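Long-range contacts in uncharacterized ABC transporter solute-binding protein yclQ (Bacillus subtilis subsp. subtilis str. 168, PDB 3GFV), which binds petrobactin, with or without iron, and its precursor 3,4-dihydroxybenzoic acid, for uptake of the ferric siderophore by the YclNOPQ ABC transporter: residues A[30-35]-A[142-147]; A[34-39]-A[93-98]; A[97-102]-A[114-119]; A[228-233]-A[263-268]. All coordinates share one frame; numbering follows the deposited sequence.

Contact 1 of 4, residues A[30-35]-A[142-147]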
# COMPACT_ATOMS: atom_id res chain seq x y z
N VAL A 30 -8.68 -0.01 -23.31
CA VAL A 30 -9.04 -1.23 -22.58
C VAL A 30 -10.53 -1.52 -22.77
O VAL A 30 -11.35 -0.60 -22.98
CB VAL A 30 -8.66 -1.18 -21.07
CG1 VAL A 30 -7.24 -0.62 -20.87
CG2 VAL A 30 -9.67 -0.38 -20.29
N PRO A 31 -10.91 -2.81 -22.75
CA PRO A 31 -12.34 -3.05 -22.95
C PRO A 31 -13.12 -2.61 -21.72
O PRO A 31 -12.64 -2.80 -20.59
CB PRO A 31 -12.43 -4.58 -23.12
CG PRO A 31 -11.03 -5.11 -22.90
CD PRO A 31 -10.16 -4.02 -22.40
N LYS A 32 -14.30 -2.03 -21.94
CA LYS A 32 -15.17 -1.71 -20.84
C LYS A 32 -15.69 -3.02 -20.26
O LYS A 32 -15.94 -3.97 -21.01
CB LYS A 32 -16.33 -0.86 -21.35
CG LYS A 32 -17.46 -0.67 -20.36
CD LYS A 32 -17.40 0.70 -19.73
CE LYS A 32 -18.81 1.25 -19.56
NZ LYS A 32 -18.82 2.73 -19.68
N ASN A 33 -15.82 -3.09 -18.94
CA ASN A 33 -16.35 -4.29 -18.29
C ASN A 33 -15.61 -5.55 -18.72
O ASN A 33 -16.23 -6.50 -19.23
CB ASN A 33 -17.85 -4.44 -18.57
CG ASN A 33 -18.67 -3.29 -18.01
OD1 ASN A 33 -19.44 -2.65 -18.72
ND2 ASN A 33 -18.50 -3.03 -16.72
N PRO A 34 -14.28 -5.54 -18.56
CA PRO A 34 -13.52 -6.76 -18.87
C PRO A 34 -13.92 -7.87 -17.91
O PRO A 34 -14.41 -7.60 -16.80
CB PRO A 34 -12.06 -6.33 -18.67
CG PRO A 34 -12.11 -5.23 -17.68
CD PRO A 34 -13.45 -4.53 -17.87
N LYS A 35 -13.71 -9.12 -18.34
CA LYS A 35 -14.17 -10.29 -17.61
C LYS A 35 -13.06 -11.21 -17.12
O LYS A 35 -13.30 -12.11 -16.32
CB LYS A 35 -15.09 -11.12 -18.53
CG LYS A 35 -16.23 -10.34 -19.14
CD LYS A 35 -17.13 -9.79 -18.05
CE LYS A 35 -18.37 -9.13 -18.65
NZ LYS A 35 -19.00 -8.25 -17.64
N ILE A 142 -13.65 1.87 -15.78
CA ILE A 142 -13.55 0.62 -16.53
C ILE A 142 -14.73 -0.32 -16.26
O ILE A 142 -15.24 -0.97 -17.18
CB ILE A 142 -12.22 -0.12 -16.23
CG1 ILE A 142 -11.04 0.67 -16.82
CG2 ILE A 142 -12.26 -1.54 -16.81
CD1 ILE A 142 -9.68 0.34 -16.20
N PHE A 143 -15.16 -0.38 -15.01
CA PHE A 143 -16.21 -1.32 -14.59
C PHE A 143 -17.58 -0.72 -14.32
O PHE A 143 -18.44 -1.36 -13.71
CB PHE A 143 -15.73 -2.10 -13.36
CG PHE A 143 -14.49 -2.90 -13.61
CD1 PHE A 143 -14.57 -4.19 -14.12
CD2 PHE A 143 -13.23 -2.36 -13.34
CE1 PHE A 143 -13.42 -4.93 -14.35
CE2 PHE A 143 -12.07 -3.10 -13.58
CZ PHE A 143 -12.18 -4.39 -14.09
N ASP A 144 -17.79 0.51 -14.78
CA ASP A 144 -19.07 1.19 -14.60
C ASP A 144 -19.47 1.26 -13.13
O ASP A 144 -20.61 0.95 -12.78
CB ASP A 144 -20.15 0.44 -15.40
CG ASP A 144 -20.95 1.35 -16.30
OD1 ASP A 144 -20.47 2.47 -16.59
OD2 ASP A 144 -22.04 0.93 -16.74
N LYS A 145 -18.53 1.69 -12.28
CA LYS A 145 -18.76 1.83 -10.85
C LYS A 145 -18.34 3.23 -10.40
O LYS A 145 -17.87 3.43 -9.27
CB LYS A 145 -17.92 0.81 -10.09
CG LYS A 145 -18.29 -0.64 -10.37
CD LYS A 145 -19.52 -1.04 -9.59
CE LYS A 145 -19.83 -2.52 -9.79
NZ LYS A 145 -20.72 -3.04 -8.71
N GLU A 146 -18.49 4.20 -11.30
CA GLU A 146 -18.03 5.56 -11.03
C GLU A 146 -18.69 6.16 -9.79
O GLU A 146 -18.02 6.78 -8.97
CB GLU A 146 -18.23 6.44 -12.27
CG GLU A 146 -17.34 5.99 -13.44
CD GLU A 146 -17.72 6.62 -14.77
OE1 GLU A 146 -18.31 5.90 -15.60
OE2 GLU A 146 -17.43 7.81 -14.98
N ASP A 147 -20.00 5.97 -9.63
CA ASP A 147 -20.67 6.53 -8.46
C ASP A 147 -20.23 5.87 -7.15
O ASP A 147 -20.03 6.54 -6.15
CB ASP A 147 -22.18 6.48 -8.61
CG ASP A 147 -22.68 7.40 -9.69
OD1 ASP A 147 -21.99 8.39 -9.99
OD2 ASP A 147 -23.77 7.12 -10.24
O HOH W 1 -17.01 4.63 -17.69

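Contact 2 of 4, residues A[34-39]-A[93-98]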
# COMPACT_ATOMS: atom_id res chain seq x y z
N PRO A 34 -14.28 -5.54 -18.56
CA PRO A 34 -13.52 -6.76 -18.87
C PRO A 34 -13.92 -7.87 -17.91
O PRO A 34 -14.41 -7.60 -16.80
CB PRO A 34 -12.06 -6.33 -18.67
CG PRO A 34 -12.11 -5.23 -17.68
CD PRO A 34 -13.45 -4.53 -17.87
N LYS A 35 -13.71 -9.12 -18.34
CA LYS A 35 -14.17 -10.29 -17.61
C LYS A 35 -13.06 -11.21 -17.12
O LYS A 35 -13.30 -12.11 -16.32
CB LYS A 35 -15.09 -11.12 -18.53
CG LYS A 35 -16.23 -10.34 -19.14
CD LYS A 35 -17.13 -9.79 -18.05
CE LYS A 35 -18.37 -9.13 -18.65
NZ LYS A 35 -19.00 -8.25 -17.64
N LYS A 36 -11.84 -11.00 -17.61
CA LYS A 36 -10.71 -11.84 -17.24
C LYS A 36 -9.49 -10.98 -16.91
O LYS A 36 -8.56 -10.83 -17.72
CB LYS A 36 -10.37 -12.83 -18.36
CG LYS A 36 -11.54 -13.75 -18.72
CD LYS A 36 -11.08 -15.09 -19.30
CE LYS A 36 -10.45 -14.94 -20.67
NZ LYS A 36 -11.31 -14.19 -21.62
N VAL A 37 -9.49 -10.42 -15.71
CA VAL A 37 -8.47 -9.46 -15.34
C VAL A 37 -7.39 -10.13 -14.47
O VAL A 37 -7.70 -10.81 -13.49
CB VAL A 37 -9.12 -8.26 -14.60
CG1 VAL A 37 -8.06 -7.19 -14.30
CG2 VAL A 37 -10.24 -7.67 -15.45
N VAL A 38 -6.13 -9.96 -14.87
CA VAL A 38 -5.00 -10.45 -14.09
C VAL A 38 -4.44 -9.26 -13.33
O VAL A 38 -4.16 -8.22 -13.93
CB VAL A 38 -3.92 -11.09 -15.01
CG1 VAL A 38 -2.63 -11.37 -14.23
CG2 VAL A 38 -4.45 -12.35 -15.63
N VAL A 39 -4.28 -9.40 -12.02
CA VAL A 39 -3.97 -8.25 -11.18
C VAL A 39 -2.69 -8.51 -10.38
O VAL A 39 -2.64 -9.42 -9.56
CB VAL A 39 -5.13 -8.00 -10.19
CG1 VAL A 39 -4.83 -6.80 -9.31
CG2 VAL A 39 -6.45 -7.82 -10.96
N GLU A 93 -1.63 -17.90 -20.68
CA GLU A 93 -2.55 -19.03 -20.76
C GLU A 93 -4.00 -18.65 -20.39
O GLU A 93 -4.95 -19.24 -20.91
CB GLU A 93 -2.06 -20.16 -19.85
CG GLU A 93 -2.99 -21.34 -19.69
CD GLU A 93 -2.43 -22.38 -18.72
OE1 GLU A 93 -1.19 -22.45 -18.57
OE2 GLU A 93 -3.23 -23.12 -18.11
N LEU A 94 -4.14 -17.67 -19.52
CA LEU A 94 -5.45 -17.23 -19.07
C LEU A 94 -6.20 -16.41 -20.12
O LEU A 94 -7.40 -16.16 -19.98
CB LEU A 94 -5.31 -16.41 -17.78
CG LEU A 94 -4.73 -17.14 -16.58
CD1 LEU A 94 -4.43 -16.16 -15.45
CD2 LEU A 94 -5.67 -18.22 -16.09
N ASP A 95 -5.50 -15.99 -21.17
CA ASP A 95 -6.11 -15.16 -22.21
C ASP A 95 -6.83 -13.96 -21.59
O ASP A 95 -8.02 -13.70 -21.87
CB ASP A 95 -7.08 -15.98 -23.06
CG ASP A 95 -7.48 -15.25 -24.33
OD1 ASP A 95 -6.70 -14.38 -24.79
OD2 ASP A 95 -8.57 -15.55 -24.87
N PRO A 96 -6.12 -13.21 -20.75
CA PRO A 96 -6.79 -12.12 -20.04
C PRO A 96 -7.19 -10.97 -20.97
O PRO A 96 -6.60 -10.78 -22.03
CB PRO A 96 -5.73 -11.65 -19.04
CG PRO A 96 -4.42 -11.99 -19.70
CD PRO A 96 -4.66 -13.25 -20.49
N ASP A 97 -8.18 -10.18 -20.57
CA ASP A 97 -8.56 -9.04 -21.40
C ASP A 97 -8.07 -7.72 -20.83
O ASP A 97 -8.18 -6.68 -21.47
CB ASP A 97 -10.07 -9.03 -21.73
CG ASP A 97 -10.96 -9.21 -20.50
OD1 ASP A 97 -10.49 -9.12 -19.35
OD2 ASP A 97 -12.18 -9.42 -20.67
N LEU A 98 -7.47 -7.78 -19.63
CA LEU A 98 -6.85 -6.61 -19.00
C LEU A 98 -5.80 -7.09 -17.98
O LEU A 98 -6.04 -8.05 -17.25
CB LEU A 98 -7.89 -5.75 -18.30
CG LEU A 98 -7.36 -4.56 -17.48
CD1 LEU A 98 -6.69 -3.51 -18.36
CD2 LEU A 98 -8.47 -3.91 -16.65

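Contact 3 of 4, residues A[97-102]-A[114-119]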
# COMPACT_ATOMS: atom_id res chain seq x y z
N ASP A 97 -8.18 -10.18 -20.57
CA ASP A 97 -8.56 -9.04 -21.40
C ASP A 97 -8.07 -7.72 -20.83
O ASP A 97 -8.18 -6.68 -21.47
CB ASP A 97 -10.07 -9.03 -21.73
CG ASP A 97 -10.96 -9.21 -20.50
OD1 ASP A 97 -10.49 -9.12 -19.35
OD2 ASP A 97 -12.18 -9.42 -20.67
N LEU A 98 -7.47 -7.78 -19.63
CA LEU A 98 -6.85 -6.61 -19.00
C LEU A 98 -5.80 -7.09 -17.98
O LEU A 98 -6.04 -8.05 -17.25
CB LEU A 98 -7.89 -5.75 -18.30
CG LEU A 98 -7.36 -4.56 -17.48
CD1 LEU A 98 -6.69 -3.51 -18.36
CD2 LEU A 98 -8.47 -3.91 -16.65
N ILE A 99 -4.65 -6.42 -17.94
CA ILE A 99 -3.66 -6.72 -16.89
C ILE A 99 -3.39 -5.43 -16.13
O ILE A 99 -3.22 -4.36 -16.74
CB ILE A 99 -2.35 -7.28 -17.47
CG1 ILE A 99 -2.64 -8.52 -18.35
CG2 ILE A 99 -1.40 -7.65 -16.33
CD1 ILE A 99 -1.42 -8.98 -19.19
N ILE A 100 -3.37 -5.52 -14.81
CA ILE A 100 -3.10 -4.37 -13.96
C ILE A 100 -1.79 -4.61 -13.23
O ILE A 100 -1.63 -5.64 -12.54
CB ILE A 100 -4.21 -4.15 -12.92
CG1 ILE A 100 -5.54 -3.80 -13.60
CG2 ILE A 100 -3.77 -3.10 -11.85
CD1 ILE A 100 -6.72 -3.72 -12.62
N ILE A 101 -0.85 -3.69 -13.38
CA ILE A 101 0.44 -3.82 -12.70
C ILE A 101 0.75 -2.60 -11.85
O ILE A 101 0.04 -1.58 -11.91
CB ILE A 101 1.61 -4.06 -13.70
CG1 ILE A 101 1.77 -2.84 -14.64
CG2 ILE A 101 1.37 -5.32 -14.49
CD1 ILE A 101 3.01 -2.88 -15.53
N SER A 102 1.79 -2.68 -11.04
CA SER A 102 2.27 -1.49 -10.36
C SER A 102 3.78 -1.51 -10.25
O SER A 102 4.46 -2.09 -11.09
CB SER A 102 1.56 -1.26 -9.02
OG SER A 102 1.70 -2.39 -8.17
N LYS A 114 2.27 -7.19 -24.54
CA LYS A 114 2.18 -8.15 -25.64
C LYS A 114 1.09 -9.19 -25.40
O LYS A 114 0.56 -9.78 -26.34
CB LYS A 114 3.54 -8.84 -25.88
CG LYS A 114 4.59 -7.95 -26.54
CD LYS A 114 5.58 -8.78 -27.36
CE LYS A 114 6.56 -7.90 -28.13
NZ LYS A 114 7.57 -7.27 -27.23
N ILE A 115 0.75 -9.41 -24.13
CA ILE A 115 -0.30 -10.38 -23.78
C ILE A 115 -1.70 -9.77 -23.85
O ILE A 115 -2.63 -10.35 -24.41
CB ILE A 115 -0.06 -10.97 -22.37
CG1 ILE A 115 1.32 -11.64 -22.31
CG2 ILE A 115 -1.16 -11.94 -22.00
CD1 ILE A 115 1.74 -12.03 -20.91
N ALA A 116 -1.84 -8.59 -23.28
CA ALA A 116 -3.16 -7.95 -23.20
C ALA A 116 -2.97 -6.49 -22.88
O ALA A 116 -1.87 -6.07 -22.49
CB ALA A 116 -4.00 -8.62 -22.12
N PRO A 117 -4.04 -5.70 -23.03
CA PRO A 117 -3.94 -4.31 -22.59
C PRO A 117 -3.53 -4.28 -21.13
O PRO A 117 -4.09 -5.01 -20.31
CB PRO A 117 -5.37 -3.77 -22.78
CG PRO A 117 -5.93 -4.64 -23.92
CD PRO A 117 -5.34 -6.01 -23.67
N THR A 118 -2.54 -3.44 -20.82
CA THR A 118 -1.97 -3.40 -19.49
C THR A 118 -1.97 -1.96 -19.02
O THR A 118 -1.62 -1.05 -19.77
CB THR A 118 -0.53 -3.92 -19.51
OG1 THR A 118 -0.55 -5.28 -19.95
CG2 THR A 118 0.10 -3.86 -18.12
N ILE A 119 -2.39 -1.77 -17.78
CA ILE A 119 -2.36 -0.45 -17.18
C ILE A 119 -1.59 -0.52 -15.88
O ILE A 119 -1.63 -1.52 -15.17
CB ILE A 119 -3.79 0.11 -16.96
CG1 ILE A 119 -4.57 -0.77 -15.96
CG2 ILE A 119 -4.52 0.23 -18.33
CD1 ILE A 119 -5.95 -0.25 -15.58

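Contact 4 of 4, residues A[228-233]-A[263-268]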
# COMPACT_ATOMS: atom_id res chain seq x y z
N PRO A 228 11.10 10.04 19.04
CA PRO A 228 9.73 10.26 18.56
C PRO A 228 8.71 9.98 19.66
O PRO A 228 8.91 9.08 20.49
CB PRO A 228 9.58 9.19 17.47
CG PRO A 228 10.50 8.05 17.98
CD PRO A 228 11.72 8.82 18.50
N ASP A 229 7.61 10.73 19.67
CA ASP A 229 6.52 10.48 20.60
C ASP A 229 5.73 9.23 20.22
O ASP A 229 5.26 8.50 21.09
CB ASP A 229 5.57 11.69 20.60
CG ASP A 229 6.28 12.96 21.00
OD1 ASP A 229 7.00 12.90 22.03
OD2 ASP A 229 6.16 13.98 20.28
N TYR A 230 5.58 9.02 18.91
CA TYR A 230 4.92 7.83 18.36
C TYR A 230 5.86 7.12 17.40
O TYR A 230 6.54 7.75 16.61
CB TYR A 230 3.61 8.20 17.61
CG TYR A 230 2.56 8.65 18.58
CD1 TYR A 230 1.56 7.77 19.01
CD2 TYR A 230 2.61 9.93 19.13
CE1 TYR A 230 0.60 8.18 19.94
CE2 TYR A 230 1.67 10.34 20.06
CZ TYR A 230 0.67 9.47 20.45
OH TYR A 230 -0.26 9.89 21.39
N LEU A 231 5.90 5.79 17.49
CA LEU A 231 6.79 5.01 16.64
C LEU A 231 5.96 3.99 15.85
O LEU A 231 5.35 3.09 16.42
CB LEU A 231 7.86 4.31 17.49
CG LEU A 231 8.87 3.45 16.70
CD1 LEU A 231 9.72 4.30 15.78
CD2 LEU A 231 9.78 2.70 17.70
N PHE A 232 5.92 4.18 14.54
CA PHE A 232 5.17 3.30 13.64
C PHE A 232 6.12 2.27 13.07
O PHE A 232 7.13 2.63 12.45
CB PHE A 232 4.56 4.13 12.51
CG PHE A 232 3.55 5.13 12.98
CD1 PHE A 232 2.21 4.78 13.07
CD2 PHE A 232 3.93 6.41 13.36
CE1 PHE A 232 1.24 5.70 13.50
CE2 PHE A 232 2.97 7.34 13.80
CZ PHE A 232 1.64 6.98 13.88
N VAL A 233 5.82 0.99 13.29
CA VAL A 233 6.75 -0.06 12.87
C VAL A 233 6.13 -1.01 11.85
O VAL A 233 5.01 -1.52 12.06
CB VAL A 233 7.18 -0.90 14.07
CG1 VAL A 233 8.19 -1.95 13.64
CG2 VAL A 233 7.80 0.01 15.14
N ASN A 263 6.16 5.40 26.89
CA ASN A 263 4.77 5.83 27.01
C ASN A 263 3.79 4.84 26.36
O ASN A 263 2.58 5.07 26.39
CB ASN A 263 4.60 7.23 26.42
CG ASN A 263 5.39 8.28 27.18
OD1 ASN A 263 5.66 8.13 28.37
ND2 ASN A 263 5.76 9.36 26.50
N GLY A 264 4.30 3.77 25.77
CA GLY A 264 3.45 2.77 25.13
C GLY A 264 2.79 3.26 23.85
O GLY A 264 1.60 3.00 23.60
N HIS A 265 3.55 4.00 23.04
CA HIS A 265 3.04 4.48 21.75
C HIS A 265 3.86 3.93 20.59
O HIS A 265 4.21 4.67 19.67
CB HIS A 265 2.99 6.00 21.71
CG HIS A 265 2.01 6.58 22.68
ND1 HIS A 265 0.72 6.12 22.78
CD2 HIS A 265 2.13 7.56 23.61
CE1 HIS A 265 0.08 6.79 23.72
NE2 HIS A 265 0.92 7.68 24.24
N VAL A 266 4.20 2.65 20.68
CA VAL A 266 4.69 1.93 19.51
C VAL A 266 3.46 1.35 18.83
O VAL A 266 2.63 0.70 19.46
CB VAL A 266 5.71 0.82 19.88
CG1 VAL A 266 6.23 0.16 18.60
CG2 VAL A 266 6.87 1.42 20.66
N ILE A 267 3.34 1.64 17.55
CA ILE A 267 2.19 1.19 16.76
C ILE A 267 2.68 0.15 15.77
O ILE A 267 3.46 0.46 14.86
CB ILE A 267 1.54 2.39 16.09
CG1 ILE A 267 1.06 3.36 17.18
CG2 ILE A 267 0.41 1.96 15.10
CD1 ILE A 267 0.72 4.75 16.68
N TYR A 268 2.26 -1.10 15.98
CA TYR A 268 2.68 -2.20 15.13
C TYR A 268 1.68 -2.32 13.98
O TYR A 268 0.57 -2.82 14.14
CB TYR A 268 2.75 -3.50 15.92
CG TYR A 268 3.71 -3.42 17.07
CD1 TYR A 268 5.06 -3.70 16.88
CD2 TYR A 268 3.30 -3.00 18.33
CE1 TYR A 268 5.96 -3.61 17.94
CE2 TYR A 268 4.19 -2.90 19.38
CZ TYR A 268 5.52 -3.21 19.17
OH TYR A 268 6.42 -3.12 20.21
O HOH W 2 5.00 9.55 23.66

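Contact 1 of 4, residues A[30-35]-A[142-147]
P34 packs against I142 and F143, where helix 128-142 ends. CD of P34 lies 3.4 Å from CG2 of I142, closer than is usual for two carbons. CD of P34 is also 3.5 Å from CE1 of F143. CG2 of I142 also sits over one face of the F143 ring, near the rim, so the three side chains form one apolar cluster. V30 extends it, crossing I142 at about a right angle, with CG2 of V30 3.9 Å from CG1 of I142.

Beside the cluster, N33 N donates to O of I142 at 2.8 Å, almost straight (171° at the hydrogen). K32 starts with CG anti to the backbone N (chi1 169°). The bent chain then brings K32 NZ to OD1 of D144, a salt bridge of 3.5 Å. A water, weakly bonded to K32 NZ, leads on to OE1 of E146.

Further out, V19 and I119 touch both V30 and I142, while L53 and I56 support F143. The contact ties the end of the 16-21/27-31 hairpin to the turn before the long helix 146-170. Its chemistry is split: tight apolar packing and one straight bond fix the inner side, and a long charge pairing lies at the more exposed side.

Contact 2 of 4, residues A[34-39]-A[93-98]
V37 and L98 pair as parallel neighbours where strands 37-39 and 98-101 begin, and D97 adds a side-chain grip on the residues just before V37. The site is at the N-terminal ends of the strands, in the middle of the five-stranded parallel sheet of the N-terminal lobe.

The regular strand bond runs from V38 N to O of L98, 3.1 Å. One step earlier, D97 N donates to O of K36 at 2.9 Å. The D97 carboxylate then takes two successive backbone N-H groups. OD2 of D97 receives K35 N at 2.8 Å through its syn lone pair, in a nearly straight bond (175°). OD1 of D97 receives K36 N at 2.9 Å, also on the syn side but 34° out of the carboxylate plane. D97 reaches them because its CG stands between its own backbone N and carbonyl carbon (chi1 50°). These bonds would stabilise the carboxylate's negative charge and fix its rotation.

V37 and L98 lie side by side on one face of the sheet, CG1 of V37 being 4.1 Å from CD2 of L98. P34 CG reaches the same methyl. V38, the next residue along the strand, packs on the other side, against P96 and L94. CG2 of V38 rests 3.7 Å from CB of P96 and 3.8 Å from CD1 of L94. CE of K36 lies by the carbonyl oxygens of L94 and D95.

Around the contact, strand 37-39 is the central strand, with 57-60 on its other edge bonded through V37 and V39. Helix 42-50 covers V39 through L45 and L48, and L94, following helix 88-93, touches V80.

Contact 3 of 4, residues A[97-102]-A[114-119]
I99 and T118 share one face of a parallel sheet, and I100 and I119 share the other; the flat groups that meet are the backbone peptides, joined by hydrogen bonds, with side chains on either face of the sheet. The two strands, with helix 109-115 between them, form a beta-alpha-beta crossover in the N-terminal lobe. I99 N donates to O of P117 at 2.8 Å. I119 N donates to O of I99 at 2.9 Å, and I101 N to O of I119 at 2.9 Å.

On the I99 face, CD1 of I99 reaches back to the end of the helix. CD1 of I99 touches CB of A116 at 3.9 Å and CB of I115 at 4.0 Å. F112 of the crossover helix covers I99, I101 and T118. On the opposite face, I100 and I119 lie side by side, their CG1 atoms 4.0 Å apart. CG1 of I119 stands between its backbone N and carbonyl carbon (chi1 63°), which turns it toward this neighbour. V19 and V30 of the N-terminal hairpin cover I119.

Strand 118-120 is the outermost of its sheet within this chain. At its first residue, OG1 of T118 donates back to O of A116 at 3.0 Å, from 40° out of the carbonyl plane.

Contact 4 of 4, residues A[228-233]-A[263-268]
I267 and H265 carry this contact between strands 230-235 and 266-268, parallel neighbours in the sheet of the C-terminal lobe, with Y230 as the stacking partner of H265. I267 is bonded through both its backbone N and its O. N of I267 donates to O of L231 at 2.7 Å, and O of I267 accepts V233 N at 2.9 Å. The I267 side chain lies beside F232, pointing the same way, with CD1 of I267 3.4 Å from CE1 of F232. CD1 of I267 also meets the edge of the Y230 ring, near its plane, 3.9 Å from CD1 of Y230.

H265 stacks on Y230 in an offset arrangement. The ring centres of H265 and Y230 are 4.4 Å apart and the planes are inclined by 27°. CE1 of Y230 lies over one face of the imidazole, toward the rim. The opposite face has O of N263 above its centre. CG of H265 is anti to its carbonyl carbon (chi1 -65°), which puts the ring against that of Y230. O of H265 accepts L231 N at 3.0 Å. A water links O of D229 to ND2 of N263. G264 closes the preceding helix in a Schellman motif, and the chain then enters the strand.

On the other face of the sheet, CG2 of V233 touches CG1 of V266 at 3.8 Å. Helix 246-250 covers this face through L231, V233 and Y268. Helix 281-296 covers Y230 and F232, and strand 173-180 bonds the far edge of 230-235.

Contacts 1, 2 and 3 lie together in the N-terminal lobe; contact 4 is in the other lobe, its nearest atoms about 21 Å from contact 3. Contacts 2 and 3 build the same sheet and share D97 and L98, with V38 O probably bonded to I100 N between them. Contact 1 shares P34 and K35 with contact 2 and brings the hairpin over the sheet. Contacts 3 and 4 are buried and rely on regular strand bonds with aliphatic packing; contact 4 adds an aromatic stack. Contacts 1 and 2 are only partly buried and use charged side chains, a lysine-aspartate pair in one and a carboxylate gripping backbone N-H groups in the other.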